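Local coordinates for protein spectinomycin phosphotransferase (PDB 3I1A) that probably transfers phosphate from a nucleotide to spectinomycin, giving antibiotic resistance, and binds ADP and magnesium within a protein-kinase-like fold, at residues I12-V17 with K93-I98; S64-L69 with A86-Q91; K123-I128 with Q261-G266. One frame throughout, in Å; residues are numbered along the deposited sequence.

Contact 1 of 3, residues I12-V17 with K93-I98; sequences IELLKV and KHFKII
Leu14 and Ile97 form the tight part of this contact, where helix 10-19 lies against strand 95-101. The CD1 methyl of Ile97 carries the strand's side, meeting Leu14 CB at 3.8 Å and Leu14 CD1 at 4.0 Å. The two side chains run at a slant to each other, so that one methyl of the isoleucine is set against both the base and a branch of the leucine. Ile97 presents it because its CG1 arm sits beside the backbone N (chi1 -66°) and then extends fully (chi2 -177°). The backbones stay 8.8 Å apart between Leu14 CA and Ile97 CA, which makes this a meeting of side chains alone.

Phe95 marks the looser margin. Its CZ is 4.5 Å from Leu14 CD1, and the leucine methyl approaches the rim of the ring, near its plane, instead of a face. The exposed side of the helix carries Glu13 and Lys16, neither of which meets the strand, and the lysine amine forms a salt bridge with Asp22.

Leu15 and Ile97 both pack on Ile51 of the neighbouring strand 48-55, and Ile97 also touches Leu53. Helix 10-19 thus covers one face of the N-terminal antiparallel sheet, while Lys96 and Ile98, on the other face, meet Leu63 of helix 61-71.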
loop_
_atom_site.group_PDB
_atom_site.type_symbol
_atom_site.label_atom_id
_atom_site.label_comp_id
_atom_site.label_asym_id
_atom_site.label_seq_id
_atom_site.Cartn_x
_atom_site.Cartn_y
_atom_site.Cartn_z
ATOM N N ILE A 12 -8.359 -27.412 11.008
ATOM C CA ILE A 12 -9.170 -27.638 12.180
ATOM C C ILE A 12 -8.238 -28.021 13.302
ATOM O O ILE A 12 -8.262 -27.390 14.356
ATOM C CB ILE A 12 -10.219 -28.741 11.972
ATOM C CG1 ILE A 12 -11.227 -28.294 10.908
ATOM C CG2 ILE A 12 -10.935 -29.030 13.291
ATOM C CD1 ILE A 12 -12.253 -29.352 10.565
ATOM N N GLU A 13 -7.397 -29.029 13.070
ATOM C CA GLU A 13 -6.457 -29.453 14.101
ATOM C C GLU A 13 -5.510 -28.340 14.508
ATOM O O GLU A 13 -5.280 -28.127 15.688
ATOM C CB GLU A 13 -5.608 -30.653 13.638
ATOM C CG GLU A 13 -4.453 -31.009 14.621
ATOM C CD GLU A 13 -3.565 -32.182 14.153
ATOM O OE1 GLU A 13 -4.101 -33.299 13.940
ATOM O OE2 GLU A 13 -2.328 -31.996 14.014
ATOM N N LEU A 14 -4.932 -27.644 13.533
ATOM C CA LEU A 14 -3.986 -26.579 13.847
ATOM C C LEU A 14 -4.581 -25.399 14.619
ATOM O O LEU A 14 -3.943 -24.852 15.534
ATOM C CB LEU A 14 -3.317 -26.083 12.566
ATOM C CG LEU A 14 -2.442 -27.166 11.925
ATOM C CD1 LEU A 14 -2.089 -26.782 10.494
ATOM C CD2 LEU A 14 -1.197 -27.349 12.756
ATOM N N LEU A 15 -5.782 -24.967 14.244
ATOM C CA LEU A 15 -6.372 -23.863 14.967
ATOM C C LEU A 15 -6.734 -24.305 16.394
ATOM O O LEU A 15 -6.617 -23.524 17.332
ATOM C CB LEU A 15 -7.597 -23.323 14.209
ATOM C CG LEU A 15 -7.141 -22.613 12.910
ATOM C CD1 LEU A 15 -8.342 -22.107 12.121
ATOM C CD2 LEU A 15 -6.242 -21.440 13.252
ATOM N N LYS A 16 -7.147 -25.556 16.573
ATOM C CA LYS A 16 -7.468 -25.991 17.931
ATOM C C LYS A 16 -6.206 -26.028 18.789
ATOM O O LYS A 16 -6.147 -25.437 19.863
ATOM C CB LYS A 16 -8.109 -27.381 17.931
ATOM C CG LYS A 16 -8.533 -27.853 19.334
ATOM C CD LYS A 16 -9.426 -26.818 19.990
ATOM C CE LYS A 16 -9.963 -27.293 21.346
ATOM N NZ LYS A 16 -11.116 -28.217 21.180
ATOM N N VAL A 17 -5.193 -26.723 18.292
ATOM C CA VAL A 17 -3.926 -26.866 19.002
ATOM C C VAL A 17 -3.235 -25.553 19.359
ATOM O O VAL A 17 -2.917 -25.302 20.529
ATOM C CB VAL A 17 -2.956 -27.749 18.174
ATOM C CG1 VAL A 17 -1.531 -27.684 18.731
ATOM C CG2 VAL A 17 -3.443 -29.189 18.183
ATOM N N LYS A 93 7.088 -25.975 11.355
ATOM C CA LYS A 93 8.357 -26.368 10.781
ATOM C C LYS A 93 8.732 -25.701 9.474
ATOM O O LYS A 93 9.830 -25.163 9.337
ATOM C CB LYS A 93 8.401 -27.873 10.581
ATOM C CG LYS A 93 9.749 -28.311 10.063
ATOM C CD LYS A 93 9.810 -29.797 9.914
ATOM C CE LYS A 93 11.164 -30.183 9.397
ATOM N NZ LYS A 93 12.255 -29.775 10.315
ATOM N N HIS A 94 7.838 -25.732 8.500
ATOM C CA HIS A 94 8.179 -25.141 7.221
ATOM C C HIS A 94 7.267 -24.016 6.751
ATOM O O HIS A 94 7.430 -23.520 5.646
ATOM C CB HIS A 94 8.253 -26.240 6.164
ATOM C CG HIS A 94 7.048 -27.116 6.129
ATOM N ND1 HIS A 94 6.516 -27.687 7.267
ATOM C CD2 HIS A 94 6.255 -27.500 5.105
ATOM C CE1 HIS A 94 5.440 -28.383 6.941
ATOM N NE2 HIS A 94 5.261 -28.286 5.635
ATOM N N PHE A 95 6.306 -23.614 7.580
ATOM C CA PHE A 95 5.426 -22.521 7.212
ATOM C C PHE A 95 4.854 -21.869 8.460
ATOM O O PHE A 95 5.003 -22.389 9.573
ATOM C CB PHE A 95 4.316 -22.985 6.257
ATOM C CG PHE A 95 3.320 -23.931 6.869
ATOM C CD1 PHE A 95 2.144 -23.453 7.445
ATOM C CD2 PHE A 95 3.560 -25.301 6.869
ATOM C CE1 PHE A 95 1.219 -24.332 8.016
ATOM C CE2 PHE A 95 2.636 -26.191 7.441
ATOM C CZ PHE A 95 1.468 -25.697 8.013
ATOM N N LYS A 96 4.239 -20.714 8.253
ATOM C CA LYS A 96 3.641 -19.907 9.312
ATOM C C LYS A 96 2.131 -19.820 9.144
ATOM O O LYS A 96 1.640 -19.839 8.019
ATOM C CB LYS A 96 4.146 -18.469 9.211
ATOM C CG LYS A 96 5.589 -18.209 9.539
ATOM C CD LYS A 96 5.826 -16.680 9.459
ATOM C CE LYS A 96 7.285 -16.310 9.697
ATOM N NZ LYS A 96 8.134 -16.832 8.589
ATOM N N ILE A 97 1.408 -19.705 10.264
ATOM C CA ILE A 97 -0.054 -19.525 10.239
ATOM C C ILE A 97 -0.295 -18.141 10.839
ATOM O O ILE A 97 0.264 -17.832 11.885
ATOM C CB ILE A 97 -0.814 -20.503 11.187
ATOM C CG1 ILE A 97 -0.678 -21.947 10.717
ATOM C CG2 ILE A 97 -2.315 -20.157 11.220
ATOM C CD1 ILE A 97 -1.489 -22.945 11.582
ATOM N N ILE A 98 -1.106 -17.316 10.185
ATOM C CA ILE A 98 -1.457 -15.987 10.725
ATOM C C ILE A 98 -2.957 -16.001 10.712
ATOM O O ILE A 98 -3.569 -16.107 9.642
ATOM C CB ILE A 98 -1.045 -14.798 9.823
ATOM C CG1 ILE A 98 0.399 -14.935 9.337
ATOM C CG2 ILE A 98 -1.171 -13.508 10.635
ATOM C CD1 ILE A 98 1.412 -14.604 10.355
#

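Contact 2 of 3, residues S64-L69 with A86-Q91; sequences SIIRLL and AKLFQQ
Apolar packing between Leu88 and the helical residues Ile66 and Arg67 makes up this contact. One methyl, Leu88 CD1, does all the touching from the side of segment 86-91. It lies 3.8 Å from Ile66 CG2 and settles against the helix backbone itself, 3.7 Å from Arg67 CA, with Arg67 CB slightly farther off at 4.0 Å. Leu88 reaches this place with an extended side chain (chi2 -175°), which carries CD1 out beyond CG to the helix surface. The isoleucine's CG2 and the leucine's CD1 meet where the two side chains cross. Only the CG2 branch of the isoleucine takes part; the CG1 arm turns off elsewhere, and the same side chain also packs on Phe79 and comes close to a bound MES molecule, while Leu88 also leans on His82.

In the kinase-like fold, helix 61-71 probably corresponds to the alpha-C helix of protein kinases, flanking the sheet of the N-terminal lobe, and segment 86-91 ends in that sheet's edge strand 90-91. Leu88, just before the edge strand, thus packs on the helix that precedes it in the chain.

Polar groups stay at the margin. Arg67 lends its CA and CB to the apolar patch, but its chain bends at chi2 and chi3 and takes the guanidinium away from Leu88. There NE forms a long, weak ion pair with Asp71, one turn further along the helix, and the side chain touches Ile137 of helix 135-138.

Backbone hydrogen bonding stays within the helix here. The bond from Leu68 N to Ser64 O measures 3.0 Å and spans the turn that carries Ile66 and Arg67.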
loop_
_atom_site.group_PDB
_atom_site.type_symbol
_atom_site.label_atom_id
_atom_site.label_comp_id
_atom_site.label_asym_id
_atom_site.label_seq_id
_atom_site.Cartn_x
_atom_site.Cartn_y
_atom_site.Cartn_z
ATOM N N SER A 64 6.759 -8.213 12.184
ATOM C CA SER A 64 7.614 -7.474 13.111
ATOM C C SER A 64 7.033 -6.090 13.380
ATOM O O SER A 64 6.977 -5.635 14.519
ATOM C CB SER A 64 9.016 -7.312 12.529
ATOM O OG SER A 64 9.841 -6.568 13.413
ATOM N N ILE A 65 6.600 -5.418 12.320
ATOM C CA ILE A 65 6.044 -4.081 12.477
ATOM C C ILE A 65 4.674 -4.092 13.144
ATOM O O ILE A 65 4.400 -3.228 13.959
ATOM C CB ILE A 65 5.996 -3.358 11.121
ATOM C CG1 ILE A 65 7.432 -3.123 10.651
ATOM C CG2 ILE A 65 5.262 -2.023 11.241
ATOM C CD1 ILE A 65 8.297 -2.363 11.666
ATOM N N ILE A 66 3.844 -5.078 12.805
ATOM C CA ILE A 66 2.510 -5.206 13.390
ATOM C C ILE A 66 2.683 -5.401 14.891
ATOM O O ILE A 66 1.945 -4.814 15.683
ATOM C CB ILE A 66 1.742 -6.436 12.805
ATOM C CG1 ILE A 66 1.327 -6.160 11.356
ATOM C CG2 ILE A 66 0.515 -6.754 13.652
ATOM C CD1 ILE A 66 0.442 -4.954 11.196
ATOM N N ARG A 67 3.665 -6.215 15.278
ATOM C CA ARG A 67 3.918 -6.448 16.702
ATOM C C ARG A 67 4.395 -5.160 17.376
ATOM O O ARG A 67 3.923 -4.796 18.458
ATOM C CB ARG A 67 4.964 -7.548 16.906
ATOM C CG ARG A 67 5.241 -7.800 18.378
ATOM C CD ARG A 67 6.680 -8.147 18.635
ATOM N NE ARG A 67 7.517 -6.980 18.920
ATOM C CZ ARG A 67 8.313 -6.372 18.040
ATOM N NH1 ARG A 67 8.394 -6.807 16.782
ATOM N NH2 ARG A 67 9.051 -5.337 18.430
ATOM N N LEU A 68 5.315 -4.443 16.735
ATOM C CA LEU A 68 5.809 -3.197 17.321
ATOM C C LEU A 68 4.662 -2.205 17.535
ATOM O O LEU A 68 4.566 -1.598 18.595
ATOM C CB LEU A 68 6.888 -2.579 16.420
ATOM C CG LEU A 68 7.411 -1.191 16.799
ATOM C CD1 LEU A 68 8.077 -1.219 18.148
ATOM C CD2 LEU A 68 8.397 -0.729 15.741
ATOM N N LEU A 69 3.784 -2.051 16.543
ATOM C CA LEU A 69 2.652 -1.132 16.697
ATOM C C LEU A 69 1.697 -1.646 17.789
ATOM O O LEU A 69 1.159 -0.865 18.575
ATOM C CB LEU A 69 1.903 -0.975 15.357
ATOM C CG LEU A 69 2.774 -0.381 14.239
ATOM C CD1 LEU A 69 2.013 -0.370 12.919
ATOM C CD2 LEU A 69 3.258 1.017 14.619
ATOM N N ALA A 86 0.356 -16.326 23.206
ATOM C CA ALA A 86 0.254 -14.882 23.052
ATOM C C ALA A 86 1.137 -14.286 21.946
ATOM O O ALA A 86 1.584 -13.151 22.060
ATOM C CB ALA A 86 0.546 -14.184 24.403
ATOM N N LYS A 87 1.380 -15.061 20.887
ATOM C CA LYS A 87 2.171 -14.603 19.733
ATOM C C LYS A 87 1.201 -14.231 18.611
ATOM O O LYS A 87 0.088 -14.774 18.555
ATOM C CB LYS A 87 3.102 -15.718 19.257
ATOM C CG LYS A 87 4.136 -16.094 20.301
ATOM C CD LYS A 87 4.631 -17.526 20.155
ATOM C CE LYS A 87 5.384 -17.752 18.858
ATOM N NZ LYS A 87 5.984 -19.116 18.761
ATOM N N LEU A 88 1.620 -13.332 17.717
ATOM C CA LEU A 88 0.774 -12.888 16.607
ATOM C C LEU A 88 0.753 -13.842 15.410
ATOM O O LEU A 88 0.083 -13.593 14.410
ATOM C CB LEU A 88 1.181 -11.470 16.166
ATOM C CG LEU A 88 0.876 -10.360 17.195
ATOM C CD1 LEU A 88 1.215 -8.990 16.584
ATOM C CD2 LEU A 88 -0.600 -10.397 17.595
ATOM N N PHE A 89 1.480 -14.946 15.515
ATOM C CA PHE A 89 1.483 -15.925 14.450
ATOM C C PHE A 89 2.117 -17.200 14.981
ATOM O O PHE A 89 2.891 -17.151 15.945
ATOM C CB PHE A 89 2.257 -15.381 13.231
ATOM C CG PHE A 89 3.759 -15.323 13.425
ATOM C CD1 PHE A 89 4.571 -16.372 13.010
ATOM C CD2 PHE A 89 4.359 -14.206 14.003
ATOM C CE1 PHE A 89 5.961 -16.310 13.160
ATOM C CE2 PHE A 89 5.746 -14.139 14.158
ATOM C CZ PHE A 89 6.545 -15.199 13.732
ATOM N N GLN A 90 1.757 -18.338 14.382
ATOM C CA GLN A 90 2.299 -19.626 14.779
ATOM C C GLN A 90 3.352 -20.096 13.774
ATOM O O GLN A 90 3.074 -20.273 12.578
ATOM C CB GLN A 90 1.195 -20.674 14.840
ATOM C CG GLN A 90 1.702 -22.015 15.382
ATOM C CD GLN A 90 2.165 -21.885 16.829
ATOM O OE1 GLN A 90 1.451 -21.326 17.668
ATOM N NE2 GLN A 90 3.356 -22.393 17.126
ATOM N N GLN A 91 4.576 -20.277 14.242
ATOM C CA GLN A 91 5.626 -20.748 13.343
ATOM C C GLN A 91 5.654 -22.265 13.376
ATOM O O GLN A 91 5.856 -22.853 14.426
ATOM C CB GLN A 91 7.003 -20.272 13.787
ATOM C CG GLN A 91 8.116 -20.764 12.859
ATOM C CD GLN A 91 8.039 -20.152 11.468
ATOM O OE1 GLN A 91 8.207 -18.937 11.298
ATOM N NE2 GLN A 91 7.794 -20.986 10.460
#

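Contact 3 of 3, residues K123-I128 with Q261-G266; sequences KVLRQI and QYFYEG
Leu125 points a methyl at the rim of the Phe263 ring where two helices, 115-129 and 257-267, pack together in the largely helical C-terminal lobe of the kinase-like fold. CD2 of the leucine lies close to the ring plane, 3.9 Å from Phe263 CZ and 4.2 Å from Phe263 CE1, so it meets an edge and not the pi face. Phe263 swings across the gap because its ring is set anti to the backbone N (chi1 176°), and the neighbouring Leu121 and Leu243 also pack on it.

Farther along, the helices approach through their backbones. Gly266 has only hydrogen at this position, and its CA comes within 4.6 Å of Lys123 CA, whose side chain leads off away from the contact. The margin carries charge: Lys119 forms a salt bridge with Glu265 between the two helices, and Arg126 reaches over to the carbonyl of Tyr267 while also pairing with Glu130. The closest approach between the segments is a CA-H...O contact, Lys123 CA to Gly266 O, at 3.5 Å with an angle of 129° at the hydrogen.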
loop_
_atom_site.group_PDB
_atom_site.type_symbol
_atom_site.label_atom_id
_atom_site.label_comp_id
_atom_site.label_asym_id
_atom_site.label_seq_id
_atom_site.Cartn_x
_atom_site.Cartn_y
_atom_site.Cartn_z
ATOM N N LYS A 123 -4.387 11.552 13.814
ATOM C CA LYS A 123 -3.848 11.153 15.124
ATOM C C LYS A 123 -3.046 9.833 15.045
ATOM O O LYS A 123 -1.950 9.720 15.589
ATOM C CB LYS A 123 -5.003 10.994 16.118
ATOM C CG LYS A 123 -4.652 10.487 17.528
ATOM C CD LYS A 123 -5.946 10.277 18.350
ATOM C CE LYS A 123 -7.069 9.577 17.535
ATOM N NZ LYS A 123 -8.313 9.086 18.284
ATOM N N VAL A 124 -3.594 8.847 14.337
ATOM C CA VAL A 124 -2.940 7.546 14.220
ATOM C C VAL A 124 -1.673 7.583 13.379
ATOM O O VAL A 124 -0.658 6.974 13.737
ATOM C CB VAL A 124 -3.937 6.493 13.645
ATOM C CG1 VAL A 124 -3.216 5.183 13.341
ATOM C CG2 VAL A 124 -5.036 6.250 14.676
ATOM N N LEU A 125 -1.704 8.307 12.278
ATOM C CA LEU A 125 -0.509 8.371 11.461
ATOM C C LEU A 125 0.570 9.135 12.217
ATOM O O LEU A 125 1.746 8.830 12.086
ATOM C CB LEU A 125 -0.809 9.016 10.117
ATOM C CG LEU A 125 0.211 8.750 9.016
ATOM C CD1 LEU A 125 0.395 7.241 8.821
ATOM C CD2 LEU A 125 -0.293 9.352 7.714
ATOM N N ARG A 126 0.203 10.122 13.037
ATOM C CA ARG A 126 1.242 10.811 13.808
ATOM C C ARG A 126 1.833 9.826 14.830
ATOM O O ARG A 126 3.043 9.823 15.089
ATOM C CB ARG A 126 0.655 12.042 14.521
ATOM C CG ARG A 126 1.672 12.833 15.384
ATOM C CD ARG A 126 2.752 13.488 14.533
ATOM N NE ARG A 126 3.760 14.179 15.351
ATOM C CZ ARG A 126 3.561 15.340 15.978
ATOM N NH1 ARG A 126 2.395 15.972 15.895
ATOM N NH2 ARG A 126 4.540 15.880 16.706
ATOM N N GLN A 127 0.978 8.990 15.418
ATOM C CA GLN A 127 1.424 7.989 16.389
ATOM C C GLN A 127 2.438 7.050 15.756
ATOM O O GLN A 127 3.442 6.685 16.371
ATOM C CB GLN A 127 0.256 7.127 16.876
ATOM C CG GLN A 127 -0.510 7.648 18.076
ATOM C CD GLN A 127 -1.412 6.565 18.646
ATOM O OE1 GLN A 127 -2.411 6.212 18.040
ATOM N NE2 GLN A 127 -1.042 6.017 19.797
ATOM N N ILE A 128 2.146 6.644 14.531
ATOM C CA ILE A 128 3.013 5.733 13.798
ATOM C C ILE A 128 4.339 6.420 13.513
ATOM O O ILE A 128 5.411 5.863 13.781
ATOM C CB ILE A 128 2.328 5.269 12.470
ATOM C CG1 ILE A 128 1.150 4.341 12.786
ATOM C CG2 ILE A 128 3.344 4.538 11.572
ATOM C CD1 ILE A 128 0.118 4.246 11.646
ATOM N N GLN A 261 -7.603 19.809 6.164
ATOM C CA GLN A 261 -7.772 20.522 7.428
ATOM C C GLN A 261 -8.058 19.595 8.601
ATOM O O GLN A 261 -7.464 19.729 9.669
ATOM C CB GLN A 261 -8.919 21.541 7.317
ATOM C CG GLN A 261 -9.195 22.289 8.615
ATOM C CD GLN A 261 -10.455 23.143 8.544
ATOM O OE1 GLN A 261 -11.094 23.261 7.489
ATOM N NE2 GLN A 261 -10.824 23.736 9.674
ATOM N N TYR A 262 -8.990 18.662 8.410
ATOM C CA TYR A 262 -9.344 17.719 9.463
ATOM C C TYR A 262 -8.150 16.803 9.762
ATOM O O TYR A 262 -7.820 16.517 10.932
ATOM C CB TYR A 262 -10.552 16.865 9.030
ATOM C CG TYR A 262 -11.799 17.628 8.627
ATOM C CD1 TYR A 262 -12.834 16.986 7.924
ATOM C CD2 TYR A 262 -11.952 18.981 8.931
ATOM C CE1 TYR A 262 -13.988 17.683 7.536
ATOM C CE2 TYR A 262 -13.110 19.691 8.545
ATOM C CZ TYR A 262 -14.115 19.038 7.850
ATOM O OH TYR A 262 -15.239 19.745 7.454
ATOM N N PHE A 263 -7.494 16.330 8.706
ATOM C CA PHE A 263 -6.340 15.468 8.912
ATOM C C PHE A 263 -5.288 16.145 9.786
ATOM O O PHE A 263 -4.861 15.570 10.789
ATOM C CB PHE A 263 -5.681 15.075 7.594
ATOM C CG PHE A 263 -4.425 14.252 7.779
ATOM C CD1 PHE A 263 -4.498 12.868 7.949
ATOM C CD2 PHE A 263 -3.171 14.877 7.865
ATOM C CE1 PHE A 263 -3.358 12.115 8.204
ATOM C CE2 PHE A 263 -2.018 14.126 8.123
ATOM C CZ PHE A 263 -2.114 12.746 8.290
ATOM N N TYR A 264 -4.879 17.358 9.423
ATOM C CA TYR A 264 -3.850 18.028 10.208
ATOM C C TYR A 264 -4.281 18.462 11.579
ATOM O O TYR A 264 -3.445 18.647 12.475
ATOM C CB TYR A 264 -3.235 19.166 9.411
ATOM C CG TYR A 264 -2.257 18.623 8.402
ATOM C CD1 TYR A 264 -2.611 18.446 7.065
ATOM C CD2 TYR A 264 -0.978 18.221 8.806
ATOM C CE1 TYR A 264 -1.718 17.888 6.157
ATOM C CE2 TYR A 264 -0.086 17.661 7.912
ATOM C CZ TYR A 264 -0.452 17.499 6.597
ATOM O OH TYR A 264 0.459 16.972 5.727
ATOM N N GLU A 265 -5.579 18.653 11.775
ATOM C CA GLU A 265 -6.016 18.970 13.120
ATOM C C GLU A 265 -5.676 17.745 13.999
ATOM O O GLU A 265 -5.350 17.872 15.183
ATOM C CB GLU A 265 -7.525 19.240 13.166
ATOM C CG GLU A 265 -7.962 19.705 14.549
ATOM C CD GLU A 265 -9.438 20.025 14.625
ATOM O OE1 GLU A 265 -9.965 20.578 13.626
ATOM O OE2 GLU A 265 -10.057 19.735 15.683
ATOM N N GLY A 266 -5.739 16.546 13.417
ATOM C CA GLY A 266 -5.419 15.350 14.173
ATOM C C GLY A 266 -3.930 15.042 14.213
ATOM O O GLY A 266 -3.403 14.613 15.229
#

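How the contacts relate
Contacts 1 and 2 share the N-terminal sheet, with contact 2 nested along the chain inside the loop that contact 1 closes. They join directly through a probable backbone hydrogen bond, Ile97 N to Gln90 O at 2.9 Å, between neighbouring strands. Contact 3, in the other lobe, is centred about 37 Å from the centre of contact 1 and about 25 Å from that of contact 2, although contacts 2 and 3 come within about 4 Å without touching. None of the three forms the nucleotide and magnesium site, with neither bound in this model: side chains of Ile97 and Lys52, on opposite sheet faces, are about 7 Å apart, Ile66 and Asp230 about 9 Å, Leu125 and Asn217 about 10 Å.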